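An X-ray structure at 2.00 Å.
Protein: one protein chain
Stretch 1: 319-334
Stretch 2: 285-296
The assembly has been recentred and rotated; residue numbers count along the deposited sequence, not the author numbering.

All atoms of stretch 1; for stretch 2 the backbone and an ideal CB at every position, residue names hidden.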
# COMPACT_ATOMS: atom_id res chain seq x y z
N GLU A 319 -14.07 -6.52 -22.81
CA GLU A 319 -15.19 -6.25 -23.71
C GLU A 319 -15.22 -4.81 -24.20
O GLU A 319 -15.82 -4.52 -25.24
CB GLU A 319 -16.52 -6.57 -23.02
CG GLU A 319 -16.71 -8.03 -22.61
CD GLU A 319 -18.08 -8.27 -22.01
OE1 GLU A 319 -19.08 -8.07 -22.73
OE2 GLU A 319 -18.15 -8.65 -20.83
N ILE A 320 -14.60 -3.90 -23.46
CA ILE A 320 -14.56 -2.50 -23.86
C ILE A 320 -13.13 -2.00 -24.08
O ILE A 320 -12.86 -0.81 -24.02
CB ILE A 320 -15.27 -1.58 -22.82
CG1 ILE A 320 -14.63 -1.74 -21.44
CG2 ILE A 320 -16.76 -1.93 -22.76
CD1 ILE A 320 -15.20 -0.79 -20.38
N LEU A 321 -12.21 -2.93 -24.37
CA LEU A 321 -10.81 -2.58 -24.62
C LEU A 321 -10.51 -2.55 -26.11
O LEU A 321 -10.86 -3.49 -26.84
CB LEU A 321 -9.89 -3.59 -23.94
CG LEU A 321 -8.40 -3.28 -23.94
CD1 LEU A 321 -8.13 -2.18 -22.92
CD2 LEU A 321 -7.61 -4.54 -23.59
N SER A 322 -9.86 -1.50 -26.58
CA SER A 322 -9.52 -1.36 -27.99
C SER A 322 -8.62 -2.48 -28.49
O SER A 322 -8.02 -3.21 -27.71
CB SER A 322 -8.81 -0.03 -28.24
OG SER A 322 -9.57 1.06 -27.77
N GLU A 323 -8.54 -2.60 -29.81
CA GLU A 323 -7.67 -3.60 -30.42
C GLU A 323 -6.25 -3.20 -30.02
O GLU A 323 -5.94 -2.01 -29.96
CB GLU A 323 -7.84 -3.57 -31.94
CG GLU A 323 -7.03 -4.60 -32.70
CD GLU A 323 -7.35 -4.61 -34.19
OE1 GLU A 323 -6.58 -5.23 -34.95
OE2 GLU A 323 -8.37 -4.02 -34.59
N ASN A 324 -5.40 -4.18 -29.72
CA ASN A 324 -4.02 -3.92 -29.32
C ASN A 324 -3.92 -3.07 -28.05
O ASN A 324 -2.92 -2.39 -27.82
CB ASN A 324 -3.26 -3.22 -30.45
CG ASN A 324 -3.08 -4.10 -31.67
OD1 ASN A 324 -2.69 -5.26 -31.55
ND2 ASN A 324 -3.35 -3.55 -32.84
N GLY A 325 -4.96 -3.13 -27.22
CA GLY A 325 -4.97 -2.36 -25.99
C GLY A 325 -4.18 -2.98 -24.84
O GLY A 325 -3.65 -4.09 -24.96
N LEU A 326 -4.12 -2.26 -23.73
CA LEU A 326 -3.40 -2.74 -22.55
C LEU A 326 -4.27 -2.71 -21.30
O LEU A 326 -5.16 -1.88 -21.17
CB LEU A 326 -2.17 -1.88 -22.29
CG LEU A 326 -1.12 -1.85 -23.39
CD1 LEU A 326 -0.39 -0.51 -23.36
CD2 LEU A 326 -0.17 -3.03 -23.21
N ILE A 327 -4.00 -3.64 -20.40
CA ILE A 327 -4.70 -3.70 -19.13
C ILE A 327 -3.62 -3.63 -18.06
O ILE A 327 -2.60 -4.32 -18.13
CB ILE A 327 -5.47 -5.02 -18.95
CG1 ILE A 327 -6.63 -5.09 -19.94
CG2 ILE A 327 -6.02 -5.11 -17.53
CD1 ILE A 327 -7.58 -6.24 -19.67
N ILE A 328 -3.83 -2.76 -17.07
CA ILE A 328 -2.90 -2.64 -15.96
C ILE A 328 -3.74 -3.15 -14.79
O ILE A 328 -4.62 -2.44 -14.29
CB ILE A 328 -2.48 -1.18 -15.75
CG1 ILE A 328 -1.68 -0.71 -16.96
CG2 ILE A 328 -1.64 -1.04 -14.47
CD1 ILE A 328 -1.23 0.73 -16.90
N ALA A 329 -3.50 -4.40 -14.40
CA ALA A 329 -4.24 -5.03 -13.31
C ALA A 329 -3.46 -4.92 -12.01
O ALA A 329 -2.40 -5.54 -11.84
CB ALA A 329 -4.50 -6.51 -13.63
N SER A 330 -4.01 -4.13 -11.10
CA SER A 330 -3.39 -3.88 -9.81
C SER A 330 -4.22 -4.36 -8.63
O SER A 330 -5.45 -4.46 -8.70
CB SER A 330 -3.12 -2.37 -9.67
OG SER A 330 -2.89 -2.01 -8.33
N THR A 331 -3.54 -4.69 -7.54
CA THR A 331 -4.21 -5.13 -6.32
C THR A 331 -3.23 -4.99 -5.17
O THR A 331 -2.03 -5.20 -5.34
CB THR A 331 -4.68 -6.61 -6.40
OG1 THR A 331 -5.34 -6.96 -5.18
CG2 THR A 331 -3.49 -7.55 -6.60
N ASN A 332 -3.76 -4.62 -4.00
CA ASN A 332 -2.94 -4.46 -2.80
C ASN A 332 -3.34 -5.54 -1.79
O ASN A 332 -2.97 -5.46 -0.62
CB ASN A 332 -3.16 -3.09 -2.14
CG ASN A 332 -2.39 -1.98 -2.83
OD1 ASN A 332 -1.16 -2.05 -2.99
ND2 ASN A 332 -3.09 -0.93 -3.23
N ALA A 333 -4.09 -6.54 -2.26
CA ALA A 333 -4.56 -7.64 -1.40
C ALA A 333 -3.41 -8.50 -0.89
O ALA A 333 -2.82 -9.27 -1.65
CB ALA A 333 -5.55 -8.50 -2.16
N ALA A 334 -3.12 -8.37 0.40
CA ALA A 334 -2.03 -9.11 1.05
C ALA A 334 -2.29 -10.60 1.14
O ALA A 334 -1.35 -11.40 1.26
CB ALA A 334 -1.78 -8.54 2.45
N UNK A 285 -15.08 2.38 -25.85
CA UNK A 285 -13.88 1.56 -25.78
C UNK A 285 -12.66 2.41 -25.45
O UNK A 285 -12.59 3.59 -25.81
CB UNK A 285 -13.67 0.81 -27.10
N UNK A 286 -11.71 1.80 -24.77
CA UNK A 286 -10.50 2.49 -24.35
C UNK A 286 -9.24 1.71 -24.73
O UNK A 286 -9.26 0.48 -24.77
CB UNK A 286 -10.53 2.73 -22.84
N UNK A 287 -8.16 2.43 -25.00
CA UNK A 287 -6.88 1.82 -25.37
C UNK A 287 -6.19 1.17 -24.18
O UNK A 287 -5.48 0.17 -24.33
CB UNK A 287 -5.96 2.87 -25.99
N UNK A 288 -6.39 1.76 -23.01
CA UNK A 288 -5.77 1.29 -21.79
C UNK A 288 -6.79 1.31 -20.65
O UNK A 288 -7.46 2.32 -20.45
CB UNK A 288 -4.55 2.14 -21.44
N UNK A 289 -6.91 0.20 -19.93
CA UNK A 289 -7.83 0.11 -18.80
C UNK A 289 -7.05 -0.23 -17.55
O UNK A 289 -6.33 -1.23 -17.50
CB UNK A 289 -8.92 -0.93 -19.05
N UNK A 290 -7.16 0.63 -16.54
CA UNK A 290 -6.46 0.40 -15.29
C UNK A 290 -7.50 -0.10 -14.31
O UNK A 290 -8.58 0.48 -14.19
CB UNK A 290 -5.75 1.66 -14.78
N UNK A 291 -7.19 -1.20 -13.63
CA UNK A 291 -8.10 -1.80 -12.67
C UNK A 291 -7.37 -1.88 -11.33
O UNK A 291 -6.33 -2.53 -11.23
CB UNK A 291 -8.57 -3.18 -13.13
N UNK A 292 -7.92 -1.22 -10.31
CA UNK A 292 -7.27 -1.21 -9.01
C UNK A 292 -8.28 -1.11 -7.86
O UNK A 292 -8.37 -0.09 -7.19
CB UNK A 292 -6.28 -0.05 -8.94
N UNK A 293 -9.05 -2.19 -7.63
CA UNK A 293 -10.06 -2.22 -6.56
C UNK A 293 -9.43 -2.05 -5.18
O UNK A 293 -8.37 -2.59 -4.90
CB UNK A 293 -10.84 -3.53 -6.61
N UNK A 294 -10.08 -1.27 -4.30
CA UNK A 294 -9.62 -1.00 -2.93
C UNK A 294 -9.40 -2.26 -2.10
O UNK A 294 -10.20 -3.19 -2.16
CB UNK A 294 -10.63 -0.10 -2.22
N UNK A 295 -8.32 -2.28 -1.33
CA UNK A 295 -8.03 -3.41 -0.47
C UNK A 295 -8.56 -3.09 0.92
O UNK A 295 -8.45 -3.91 1.84
CB UNK A 295 -6.53 -3.72 -0.44
N UNK A 296 -9.12 -1.89 1.06
CA UNK A 296 -9.67 -1.41 2.33
C UNK A 296 -9.50 -2.39 3.47
O UNK A 296 -8.84 -2.10 4.47
CB UNK A 296 -11.16 -1.09 2.16

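Two parallel strands, 325-331 and 288-291, run 9° apart with axes 4.8 Å from each other, so neighbouring side chains across the pair share a face and the backbone ladder can be laid down before any side chain is chosen.

Position 285 sends its CB sideways, 3.6 Å from Ile320 O and 4.2 Å from Ser322 OG. A small polar or beta-branched residue would suit its extended backbone. It is Thr285, whose OG1 stays 4.1 Å from Ser322 OG, while its CA makes a CA-H...O contact with Ile320 O at 3.1 Å.

Position 286 is fixed by its backbone: its N donates to Ile320 O (2.9 Å), and its O accepts from Ser322 N (2.7 Å). The CB lies on the face of Leu321, 4.4 Å from Ile320 O and farther from any stretch 1 side chain, so stretch 1 sets little limit on size and a large or an aliphatic residue could stand here. It is Tyr286, with Ile320 O at the ring edge.

At 287 the backbone leaves the extended region (phi/psi -73/-33) and the chain turns a corner, as stretch 1 does at Glu323 and Asn324. The CB points away, yet Ser322 OG is 4.4 Å from it, so a short polar side chain such as Asp, Asn or Ser could reach back. Asp287 does, its OD1 lying 3.0 Å from Ser322 OG. Its backbone O takes Leu326 N (2.8 Å) and a water; a CB on Gly325 would come within 2.8 Å of that O, a clash that glycine avoids.

Position 288 pairs with Leu326 and shares its face with Ile328, asking for an aliphatic residue, with Val, Leu and Ile all plausible. Ile288 puts CG1 4.3 Å from Leu326 CD1 and CG2 4.3 Å from Ile328 CD1.

Position 289 faces the other way, its CB 4.1 Å from Leu321 CD1 and 4.8 Å from Ile327 CG1. This apolar surface favours Ile, Leu or Val. Ile289 reaches further: CG1 is 3.5 Å from Leu321 CD1 and CD1 is 3.9 Å from Ile320 CG1. Its N donates to Leu326 O (3.0 Å), and its O receives Ile328 N (3.0 Å).

Position 290 returns to the Ile328 face, where another aliphatic fits; Ile290 CG1 lies 4.1 Å from Ile328 CD1.

Position 291 sits beside Ala329, whose small methyl leaves space for a branched or long aliphatic. Ile291 extends CD1 to 4.0 Å from Ile327 CG2, while its N donates to Ile328 O (2.9 Å) and its O accepts from Ser330 N (2.8 Å).

At 292 the CB is 4.0 Å from Ser330 OG, a hydroxyl calling for an acceptor such as Asp or Asn. Asp292 OD1 accepts from Ser330 OG at 2.5 Å.

Positions 293 and 294, with phi near -60°, admit proline. Pro293 CD rests 3.7 Å from Ser330 O; Pro294 points away.

Position 295 points toward Asn332, its CB 3.8 Å from Asn332 CB, so a small residue such as Ser, Ala or Gly suits it best. It is Ser295, whose OG lies 3.3 Å from Asn332 N, a weak hydrogen bond; that OG is modelled too close to Asn332 CB, so its place is less sure.

Position 296 is out of reach and unconstrained by stretch 1; it is Phe296.

Stretch 2 (285-296) TYDIIIIDPPSF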
# COMPACT_ATOMS: atom_id res chain seq x y z
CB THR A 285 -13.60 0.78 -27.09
OG1 THR A 285 -13.55 1.69 -28.19
CG2 THR A 285 -14.69 -0.26 -27.33
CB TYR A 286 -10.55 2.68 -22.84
CG TYR A 286 -11.72 3.51 -22.37
CD1 TYR A 286 -11.57 4.88 -22.16
CD2 TYR A 286 -12.97 2.93 -22.12
CE1 TYR A 286 -12.63 5.66 -21.71
CE2 TYR A 286 -14.05 3.71 -21.68
CZ TYR A 286 -13.87 5.07 -21.48
OH TYR A 286 -14.90 5.85 -21.03
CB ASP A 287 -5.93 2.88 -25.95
CG ASP A 287 -6.47 3.50 -27.22
OD1 ASP A 287 -7.06 2.76 -28.03
OD2 ASP A 287 -6.29 4.73 -27.40
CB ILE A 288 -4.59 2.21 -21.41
CG1 ILE A 288 -3.57 2.24 -22.56
CG2 ILE A 288 -3.93 1.73 -20.12
CD1 ILE A 288 -2.46 3.28 -22.37
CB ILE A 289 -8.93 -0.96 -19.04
CG1 ILE A 289 -9.79 -0.57 -20.25
CG2 ILE A 289 -9.82 -1.07 -17.80
CD1 ILE A 289 -10.84 -1.60 -20.60
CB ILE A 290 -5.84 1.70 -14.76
CG1 ILE A 290 -4.83 2.23 -15.79
CG2 ILE A 290 -5.20 1.46 -13.40
CD1 ILE A 290 -4.23 3.59 -15.46
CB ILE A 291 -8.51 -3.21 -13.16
CG1 ILE A 291 -8.97 -3.12 -14.62
CG2 ILE A 291 -9.61 -3.78 -12.26
CD1 ILE A 291 -9.28 -4.46 -15.26
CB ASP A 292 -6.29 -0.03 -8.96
CG ASP A 292 -5.47 0.01 -7.69
OD1 ASP A 292 -4.99 -1.06 -7.25
OD2 ASP A 292 -5.29 1.12 -7.15
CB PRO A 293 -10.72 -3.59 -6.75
CG PRO A 293 -9.62 -4.41 -7.34
CD PRO A 293 -9.01 -3.47 -8.35
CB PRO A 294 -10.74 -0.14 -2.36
CG PRO A 294 -11.38 0.47 -3.55
CD PRO A 294 -11.40 -0.67 -4.53
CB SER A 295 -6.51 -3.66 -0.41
OG SER A 295 -5.93 -3.79 -1.70
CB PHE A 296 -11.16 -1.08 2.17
CG PHE A 296 -11.43 0.31 1.68
CD1 PHE A 296 -12.14 0.51 0.50
CD2 PHE A 296 -11.02 1.42 2.42
CE1 PHE A 296 -12.45 1.81 0.05
CE2 PHE A 296 -11.32 2.71 2.00
CZ PHE A 296 -12.04 2.91 0.81
O HOH W 1 -3.20 0.58 -26.03
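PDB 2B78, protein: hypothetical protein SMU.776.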